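Local coordinates for nucleoporin nup120 (Schizosaccharomyces pombe, PDB 4GQ2), which is a structural component of the nuclear pore complex, whose nucleoporins can also act as docking partners for nuclear transport factors, at residues Asn664-Ser669 and Leu777-Cys782; Lys6-Pro11 and Ala679-Ser684; Gly70-Arg75 and Asp88-Ser93. One frame throughout, in Å; residues are numbered along the deposited sequence.

Contact 1. Residues Asn664-Ser669 and Leu777-Cys782; sequences NHSAQS and LNYSEC
The backbones of N664-S669 and L777-C782 meet as a minimal two-stranded antiparallel sheet, strands 664-665 and 780-781, set in a mostly helical region of the chain. N664 and E781 form its hydrogen-bonded pair: E781 N donates to N664 O over 2.8 Å, approaching nearly along the C=O axis. H665 and S780, with CA atoms 4.3 Å apart, are the adjoining non-hydrogen-bonded pair. Just past it S666 N donates to Y779 O at 3.0 Å, in the carbonyl plane and on a lone pair, before the first segment turns off through the cis peptide preceding Q668.

A serine suits position 666, small enough to be buried beside Y779 and still bringing a hydroxyl. With OG anti to its own backbone N (chi1 169°), it donates to E781 OE2 at 3.1 Å, meeting the oxygen from above the carboxylate plane. The E781 chain, extended beyond CG, brings its carboxylate to S666 from the face it shares with N664. Y779, its CG also anti to the backbone N, swings its ring beside the same serine, CE2 lying 3.3 Å from S666 OG. The ring is broad enough to reach the turn as well, with Q668 O near CD2, while its hydroxyl is hydrogen-bonded with S93 OG of the propeller. P790 and T794 of helix 790-803 also touch this tyrosine.

S780 turns its hydroxyl back along its own segment and donates to N778 O from above the carbonyl plane, a bond inside the segment that ties the chain back on itself between N778 and S780. H665, more exposed, puts its ring edge against the L777 end of the segment, with L777 O 3.2 Å from CE1 and close to the plane of the ring.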
loop_
_atom_site.group_PDB
_atom_site.type_symbol
_atom_site.label_atom_id
_atom_site.label_comp_id
_atom_site.label_asym_id
_atom_site.label_seq_id
_atom_site.Cartn_x
_atom_site.Cartn_y
_atom_site.Cartn_z
ATOM N N ASN A 664 -6.017 25.368 -8.325
ATOM C CA ASN A 664 -7.438 25.380 -8.053
ATOM C C ASN A 664 -7.951 23.965 -7.824
ATOM O O ASN A 664 -7.738 23.076 -8.652
ATOM C CB ASN A 664 -8.180 26.054 -9.203
ATOM C CG ASN A 664 -7.550 27.380 -9.609
ATOM O OD1 ASN A 664 -6.808 27.453 -10.587
ATOM N ND2 ASN A 664 -7.834 28.433 -8.847
ATOM N N HIS A 665 -8.591 23.757 -6.675
ATOM C CA HIS A 665 -9.282 22.505 -6.392
ATOM C C HIS A 665 -10.401 22.334 -7.366
ATOM O O HIS A 665 -11.098 23.300 -7.694
ATOM C CB HIS A 665 -9.817 22.497 -4.974
ATOM C CG HIS A 665 -10.550 21.231 -4.613
ATOM N ND1 HIS A 665 -9.911 20.070 -4.372
ATOM C CD2 HIS A 665 -11.910 20.972 -4.464
ATOM C CE1 HIS A 665 -10.815 19.115 -4.081
ATOM N NE2 HIS A 665 -12.038 19.669 -4.136
ATOM N N SER A 666 -10.593 21.108 -7.841
ATOM C CA SER A 666 -11.478 20.884 -8.974
ATOM C C SER A 666 -12.798 20.210 -8.665
ATOM O O SER A 666 -12.948 19.511 -7.661
ATOM C CB SER A 666 -10.764 20.096 -10.068
ATOM O OG SER A 666 -11.690 19.663 -11.053
ATOM N N ALA A 667 -13.745 20.453 -9.569
ATOM C CA ALA A 667 -14.997 19.724 -9.671
ATOM C C ALA A 667 -15.194 19.335 -11.144
ATOM O O ALA A 667 -15.118 20.186 -12.031
ATOM C CB ALA A 667 -16.152 20.582 -9.176
ATOM N N GLN A 668 -15.435 18.053 -11.412
ATOM C CA GLN A 668 -15.557 17.044 -10.365
ATOM C C GLN A 668 -14.551 15.898 -10.495
ATOM O O GLN A 668 -13.418 16.018 -10.038
ATOM C CB GLN A 668 -16.993 16.508 -10.284
ATOM C CG GLN A 668 -17.954 17.405 -9.520
ATOM C CD GLN A 668 -19.210 16.679 -9.077
ATOM O OE1 GLN A 668 -19.936 16.109 -9.893
ATOM N NE2 GLN A 668 -19.478 16.705 -7.776
ATOM N N SER A 669 -14.972 14.806 -11.134
ATOM C CA SER A 669 -14.296 13.517 -11.020
ATOM C C SER A 669 -13.004 13.398 -11.824
ATOM O O SER A 669 -12.985 13.695 -13.015
ATOM C CB SER A 669 -15.248 12.376 -11.394
ATOM O OG SER A 669 -14.692 11.113 -11.053
ATOM N N LEU A 777 -9.087 13.082 -3.492
ATOM C CA LEU A 777 -9.608 14.180 -2.659
ATOM C C LEU A 777 -8.907 15.514 -2.917
ATOM O O LEU A 777 -9.456 16.576 -2.623
ATOM C CB LEU A 777 -9.505 13.848 -1.167
ATOM C CG LEU A 777 -10.368 12.709 -0.627
ATOM C CD1 LEU A 777 -9.909 12.304 0.768
ATOM C CD2 LEU A 777 -11.837 13.109 -0.631
ATOM N N ASN A 778 -7.691 15.454 -3.450
ATOM C CA ASN A 778 -6.909 16.655 -3.703
ATOM C C ASN A 778 -6.873 17.009 -5.182
ATOM O O ASN A 778 -6.039 17.807 -5.615
ATOM C CB ASN A 778 -5.493 16.476 -3.164
ATOM C CG ASN A 778 -5.444 16.507 -1.656
ATOM O OD1 ASN A 778 -5.453 17.574 -1.052
ATOM N ND2 ASN A 778 -5.395 15.331 -1.037
ATOM N N TYR A 779 -7.779 16.402 -5.949
ATOM C CA TYR A 779 -7.831 16.586 -7.393
ATOM C C TYR A 779 -7.903 18.066 -7.744
ATOM O O TYR A 779 -8.706 18.812 -7.183
ATOM C CB TYR A 779 -9.012 15.823 -8.004
ATOM C CG TYR A 779 -9.127 16.004 -9.501
ATOM C CD1 TYR A 779 -8.075 15.652 -10.344
ATOM C CD2 TYR A 779 -10.283 16.534 -10.077
ATOM C CE1 TYR A 779 -8.170 15.815 -11.711
ATOM C CE2 TYR A 779 -10.387 16.702 -11.450
ATOM C CZ TYR A 779 -9.326 16.341 -12.259
ATOM O OH TYR A 779 -9.398 16.498 -13.622
ATOM N N SER A 780 -7.044 18.491 -8.662
ATOM C CA SER A 780 -6.886 19.909 -8.931
ATOM C C SER A 780 -6.560 20.226 -10.380
ATOM O O SER A 780 -6.001 19.401 -11.113
ATOM C CB SER A 780 -5.810 20.503 -8.016
ATOM O OG SER A 780 -6.236 20.481 -6.663
ATOM N N GLU A 781 -6.915 21.441 -10.782
ATOM C CA GLU A 781 -6.633 21.915 -12.125
ATOM C C GLU A 781 -6.034 23.301 -12.085
ATOM O O GLU A 781 -6.221 24.034 -11.110
ATOM C CB GLU A 781 -7.906 21.920 -12.961
ATOM C CG GLU A 781 -8.260 20.561 -13.523
ATOM C CD GLU A 781 -9.553 20.586 -14.301
ATOM O OE1 GLU A 781 -9.497 20.409 -15.537
ATOM O OE2 GLU A 781 -10.617 20.797 -13.676
ATOM N N CYS A 782 -5.289 23.637 -13.136
ATOM C CA CYS A 782 -4.799 24.995 -13.350
ATOM C C CYS A 782 -5.817 25.702 -14.230
ATOM O O CYS A 782 -5.911 25.415 -15.424
ATOM C CB CYS A 782 -3.424 24.973 -14.020
ATOM S SG CYS A 782 -2.653 26.602 -14.199
#

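Contact 2. Residues Lys6-Pro11 and Ala679-Ser684; sequences KHAVVP and ARVLDS
R680 carries most of this contact, reaching from helix 672-703 to the end of the N-terminal strand 3-11. The axes of the short segments 6-11 and 679-684 approach to 8.4 Å, with 125° between their N-to-C directions. R680 reaches the P11 end of the strand because its chain is extended from CG to NE, and CG stands anti to the carbonyl carbon. Its aliphatic part runs over the strand backbone, where CD comes within 3.2 Å of V9 O, and it crosses V10 obliquely, with V10 CG2 3.8 Å from CD.

At the far end R680 meets P11 tip to tip. P11 CD sits over the centre of one face of the guanidinium, 3.3 Å above its plane, and 3.5 Å from CZ. The proline suits this place because its CD methylene, with no N-H beside it, can sit on the face of the cation while the N-H groups point out in the guanidinium plane. The R680 side chain also touches S16 and N431 in nearby loops.

At the next helix residue, and three residues back along the strand from P11, V681 and A8 make the purely apolar part of the interface. The CB of A8 points at the helix and meets V681 CG2 at 3.5 Å. Here the two backbones come nearest, 6.2 Å between the CA atoms of A8 and V681, so a small methyl is enough to reach the helix residue.

Strand 3-11 belongs to the large mixed sheet of the beta-propeller, between strands 390-395 and 539-544, and V681 also touches R544 of the latter. Helix 672-703 also packs through A679 and L682 against helix 770-777, and through V681 and L682 against helix 790-803.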
loop_
_atom_site.group_PDB
_atom_site.type_symbol
_atom_site.label_atom_id
_atom_site.label_comp_id
_atom_site.label_asym_id
_atom_site.label_seq_id
_atom_site.Cartn_x
_atom_site.Cartn_y
_atom_site.Cartn_z
ATOM N N LYS A 6 12.544 13.542 -15.330
ATOM C CA LYS A 6 12.110 12.324 -14.663
ATOM C C LYS A 6 10.800 11.863 -15.252
ATOM O O LYS A 6 10.121 12.617 -15.955
ATOM C CB LYS A 6 11.976 12.545 -13.157
ATOM C CG LYS A 6 13.273 12.310 -12.413
ATOM C CD LYS A 6 13.381 13.213 -11.202
ATOM C CE LYS A 6 14.810 13.280 -10.690
ATOM N NZ LYS A 6 15.315 11.943 -10.276
ATOM N N HIS A 7 10.442 10.619 -14.975
ATOM C CA HIS A 7 9.164 10.117 -15.441
ATOM C C HIS A 7 8.363 9.450 -14.365
ATOM O O HIS A 7 8.901 9.012 -13.348
ATOM C CB HIS A 7 9.336 9.244 -16.691
ATOM C CG HIS A 7 10.117 7.966 -16.468
ATOM N ND1 HIS A 7 10.944 7.784 -15.424
ATOM C CD2 HIS A 7 10.194 6.806 -17.237
ATOM C CE1 HIS A 7 11.500 6.559 -15.501
ATOM N NE2 HIS A 7 11.041 5.964 -16.611
ATOM N N ALA A 8 7.053 9.427 -14.571
ATOM C CA ALA A 8 6.148 8.659 -13.737
ATOM C C ALA A 8 5.745 7.424 -14.528
ATOM O O ALA A 8 5.231 7.539 -15.634
ATOM C CB ALA A 8 4.926 9.489 -13.386
ATOM N N VAL A 9 5.986 6.251 -13.952
ATOM C CA VAL A 9 5.764 4.978 -14.623
ATOM C C VAL A 9 4.504 4.296 -14.091
ATOM O O VAL A 9 4.317 4.189 -12.881
ATOM C CB VAL A 9 6.982 4.032 -14.427
ATOM C CG1 VAL A 9 6.731 2.680 -15.075
ATOM C CG2 VAL A 9 8.251 4.647 -15.003
ATOM N N VAL A 10 3.644 3.835 -14.993
ATOM C CA VAL A 10 2.493 3.019 -14.607
ATOM C C VAL A 10 2.490 1.725 -15.425
ATOM O O VAL A 10 2.478 1.769 -16.655
ATOM C CB VAL A 10 1.146 3.768 -14.768
ATOM C CG1 VAL A 10 -0.012 2.927 -14.248
ATOM C CG2 VAL A 10 1.178 5.090 -14.032
ATOM N N PRO A 11 2.530 0.564 -14.742
ATOM C CA PRO A 11 2.449 -0.693 -15.455
ATOM C C PRO A 11 1.096 -0.804 -16.135
ATOM O O PRO A 11 0.098 -0.316 -15.607
ATOM C CB PRO A 11 2.561 -1.741 -14.335
ATOM C CG PRO A 11 3.264 -1.044 -13.230
ATOM C CD PRO A 11 2.734 0.360 -13.298
ATOM N N ALA A 679 -0.693 9.018 -7.222
ATOM C CA ALA A 679 -0.262 8.155 -6.115
ATOM C C ALA A 679 1.171 7.657 -6.268
ATOM O O ALA A 679 1.918 7.625 -5.296
ATOM C CB ALA A 679 -1.215 6.980 -5.935
ATOM N N ARG A 680 1.561 7.291 -7.484
ATOM C CA ARG A 680 2.918 6.798 -7.726
ATOM C C ARG A 680 3.952 7.902 -7.557
ATOM O O ARG A 680 4.986 7.697 -6.914
ATOM C CB ARG A 680 3.019 6.111 -9.096
ATOM C CG ARG A 680 2.305 4.760 -9.107
ATOM C CD ARG A 680 2.236 4.091 -10.476
ATOM N NE ARG A 680 1.577 2.790 -10.361
ATOM C CZ ARG A 680 2.201 1.635 -10.132
ATOM N NH1 ARG A 680 3.526 1.584 -10.038
ATOM N NH2 ARG A 680 1.489 0.517 -10.021
ATOM N N VAL A 681 3.660 9.083 -8.104
ATOM C CA VAL A 681 4.556 10.229 -7.939
ATOM C C VAL A 681 4.644 10.655 -6.464
ATOM O O VAL A 681 5.747 10.882 -5.959
ATOM C CB VAL A 681 4.146 11.421 -8.836
ATOM C CG1 VAL A 681 4.947 12.665 -8.486
ATOM C CG2 VAL A 681 4.326 11.069 -10.302
ATOM N N LEU A 682 3.495 10.744 -5.781
ATOM C CA LEU A 682 3.476 11.052 -4.343
ATOM C C LEU A 682 4.330 10.078 -3.526
ATOM O O LEU A 682 5.170 10.502 -2.729
ATOM C CB LEU A 682 2.044 11.091 -3.788
ATOM C CG LEU A 682 1.227 12.321 -4.195
ATOM C CD1 LEU A 682 -0.194 12.230 -3.665
ATOM C CD2 LEU A 682 1.904 13.618 -3.752
ATOM N N ASP A 683 4.118 8.778 -3.733
ATOM C CA ASP A 683 4.870 7.751 -3.019
ATOM C C ASP A 683 6.368 8.017 -3.183
ATOM O O ASP A 683 7.137 7.985 -2.219
ATOM C CB ASP A 683 4.501 6.365 -3.564
ATOM C CG ASP A 683 5.309 5.249 -2.932
ATOM O OD1 ASP A 683 4.958 4.816 -1.821
ATOM O OD2 ASP A 683 6.296 4.799 -3.549
ATOM N N SER A 684 6.762 8.302 -4.421
ATOM C CA SER A 684 8.154 8.546 -4.763
ATOM C C SER A 684 8.690 9.845 -4.133
ATOM O O SER A 684 9.809 9.884 -3.637
ATOM C CB SER A 684 8.308 8.539 -6.285
ATOM O OG SER A 684 9.606 8.936 -6.652
#

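Contact 3. Residues Gly70-Arg75 and Asp88-Ser93; sequences GSQTLR and DVSLNS
An Asx turn built on D88 follows strand 83-88 and, through S90 and Q72, ties the chain to the neighbouring strand 73-79. With CG anti to its backbone N, D88 brings OD1 to S90 N, two residues on, at 2.8 Å and nearly along the C-O axis. The same oxygen takes the S90 hydroxyl on its syn lone pair, at a very short 2.5 Å between S90 OG and OD1. S90 OG in turn accepts T73 N across the contact at 3.1 Å, so a serine fits here by both giving and receiving. OD2 has its own partners: S99 OG, and Q72 NE2 at 3.3 Å, which comes from above the carboxylate plane, the amide turned 76° against it. So many polar partners would probably favour the ionised acid.

Both segments lie in one blade of the beta-propeller, where strands 73-79 and 83-88 are successive antiparallel neighbours. L74 and D88 form a non-hydrogen-bonded pair whose side chains share a face, L74 CD2 resting 3.9 Å from D88 CA. Next to it V89 N donates to T73 O at 2.8 Å, nearly along the C=O axis. An alanine in place of D88 would remove the acceptors of S90 N, S90 OG and Q72 NE2, and would probably loosen the turn and the serine that receives T73 N.

V89, branched at CB, spreads over strand 73-79: its CG2 touches T73 CG2 at 3.7 Å, and its CG1 lies equally close to R75 CB. Beyond, R75 bends at chi2 and carries its guanidinium away from the turn, to S77 OG and to carbonyl oxygens of Y536 and K539.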
loop_
_atom_site.group_PDB
_atom_site.type_symbol
_atom_site.label_atom_id
_atom_site.label_comp_id
_atom_site.label_asym_id
_atom_site.label_seq_id
_atom_site.Cartn_x
_atom_site.Cartn_y
_atom_site.Cartn_z
ATOM N N GLY A 70 -14.968 15.537 -23.154
ATOM C CA GLY A 70 -13.731 15.991 -23.790
ATOM C C GLY A 70 -13.002 14.834 -24.450
ATOM O O GLY A 70 -13.605 13.794 -24.740
ATOM N N SER A 71 -11.702 15.010 -24.674
ATOM C CA SER A 71 -10.885 14.025 -25.391
ATOM C C SER A 71 -10.717 12.696 -24.656
ATOM O O SER A 71 -10.489 12.666 -23.445
ATOM C CB SER A 71 -9.500 14.598 -25.685
ATOM O OG SER A 71 -9.584 15.904 -26.223
ATOM N N GLN A 72 -10.832 11.600 -25.398
ATOM C CA GLN A 72 -10.409 10.305 -24.886
ATOM C C GLN A 72 -8.988 10.034 -25.369
ATOM O O GLN A 72 -8.659 10.291 -26.529
ATOM C CB GLN A 72 -11.365 9.183 -25.305
ATOM C CG GLN A 72 -11.312 7.980 -24.369
ATOM C CD GLN A 72 -12.552 7.101 -24.425
ATOM O OE1 GLN A 72 -13.231 7.019 -25.450
ATOM N NE2 GLN A 72 -12.848 6.430 -23.313
ATOM N N THR A 73 -8.146 9.547 -24.460
ATOM C CA THR A 73 -6.751 9.256 -24.763
ATOM C C THR A 73 -6.511 7.771 -24.522
ATOM O O THR A 73 -6.617 7.283 -23.398
ATOM C CB THR A 73 -5.791 10.132 -23.931
ATOM O OG1 THR A 73 -6.137 11.515 -24.093
ATOM C CG2 THR A 73 -4.361 9.937 -24.375
ATOM N N LEU A 74 -6.207 7.057 -25.599
ATOM C CA LEU A 74 -6.182 5.604 -25.578
ATOM C C LEU A 74 -4.806 5.038 -25.863
ATOM O O LEU A 74 -4.132 5.453 -26.804
ATOM C CB LEU A 74 -7.197 5.045 -26.579
ATOM C CG LEU A 74 -8.658 5.474 -26.383
ATOM C CD1 LEU A 74 -9.514 4.935 -27.522
ATOM C CD2 LEU A 74 -9.199 5.023 -25.025
ATOM N N ARG A 75 -4.400 4.073 -25.051
ATOM C CA ARG A 75 -3.123 3.431 -25.242
ATOM C C ARG A 75 -3.309 2.017 -25.777
ATOM O O ARG A 75 -3.931 1.170 -25.131
ATOM C CB ARG A 75 -2.321 3.447 -23.937
ATOM C CG ARG A 75 -1.257 2.371 -23.807
ATOM C CD ARG A 75 -0.068 2.585 -24.727
ATOM N NE ARG A 75 0.727 1.360 -24.750
ATOM C CZ ARG A 75 1.862 1.185 -24.085
ATOM N NH1 ARG A 75 2.378 2.172 -23.360
ATOM N NH2 ARG A 75 2.485 0.013 -24.150
ATOM N N ASP A 88 -7.652 2.996 -21.491
ATOM C CA ASP A 88 -7.926 4.428 -21.392
ATOM C C ASP A 88 -6.896 5.078 -20.462
ATOM O O ASP A 88 -6.779 4.711 -19.292
ATOM C CB ASP A 88 -9.351 4.673 -20.886
ATOM C CG ASP A 88 -9.720 6.157 -20.831
ATOM O OD1 ASP A 88 -8.818 7.011 -20.927
ATOM O OD2 ASP A 88 -10.919 6.477 -20.686
ATOM N N VAL A 89 -6.148 6.042 -20.988
ATOM C CA VAL A 89 -5.098 6.699 -20.212
ATOM C C VAL A 89 -5.351 8.197 -20.084
ATOM O O VAL A 89 -4.417 8.969 -19.844
ATOM C CB VAL A 89 -3.692 6.434 -20.802
ATOM C CG1 VAL A 89 -3.368 4.947 -20.770
ATOM C CG2 VAL A 89 -3.590 6.966 -22.230
ATOM N N SER A 90 -6.617 8.595 -20.235
ATOM C CA SER A 90 -7.023 10.003 -20.147
ATOM C C SER A 90 -6.657 10.593 -18.798
ATOM O O SER A 90 -6.902 9.976 -17.766
ATOM C CB SER A 90 -8.532 10.155 -20.347
ATOM O OG SER A 90 -8.982 9.400 -21.453
ATOM N N LEU A 91 -6.075 11.790 -18.823
ATOM C CA LEU A 91 -5.691 12.524 -17.612
ATOM C C LEU A 91 -6.726 13.577 -17.228
ATOM O O LEU A 91 -6.879 13.899 -16.046
ATOM C CB LEU A 91 -4.316 13.181 -17.794
ATOM C CG LEU A 91 -3.070 12.527 -17.178
ATOM C CD1 LEU A 91 -3.229 11.029 -17.031
ATOM C CD2 LEU A 91 -1.816 12.849 -17.981
ATOM N N ASN A 92 -7.424 14.111 -18.232
ATOM C CA ASN A 92 -8.467 15.118 -18.022
ATOM C C ASN A 92 -9.737 14.512 -17.445
ATOM O O ASN A 92 -10.004 13.322 -17.620
ATOM C CB ASN A 92 -8.801 15.836 -19.333
ATOM C CG ASN A 92 -7.661 16.701 -19.839
ATOM O OD1 ASN A 92 -7.024 17.432 -19.076
ATOM N ND2 ASN A 92 -7.400 16.623 -21.140
ATOM N N SER A 93 -10.511 15.333 -16.748
ATOM C CA SER A 93 -11.817 14.903 -16.257
ATOM C C SER A 93 -12.839 14.957 -17.389
ATOM O O SER A 93 -12.788 15.853 -18.235
ATOM C CB SER A 93 -12.277 15.760 -15.068
ATOM O OG SER A 93 -11.955 17.130 -15.244
#

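Contacts 2 and 3 are buried, whereas contact 1 is only partly so, with H665 and Q668 exposed. Contact 2, whose centre is about 4 Å from the centre of the chain, joins a propeller strand to helix 672-703 through apolar groups and one arginine; contact 3 lies wholly within the propeller and relies on a buried carboxylate and hydroxyls; contact 1 pairs two short strands chiefly by backbone bonds. Helix 672-703 follows 664-669 in the chain, and its F673 touches V89 and L91 of contact 3. Contacts 1 and 3 meet directly, through the probable hydrogen bond between Y779 and S93 and through S669 packing on S93; contact 2 touches neither.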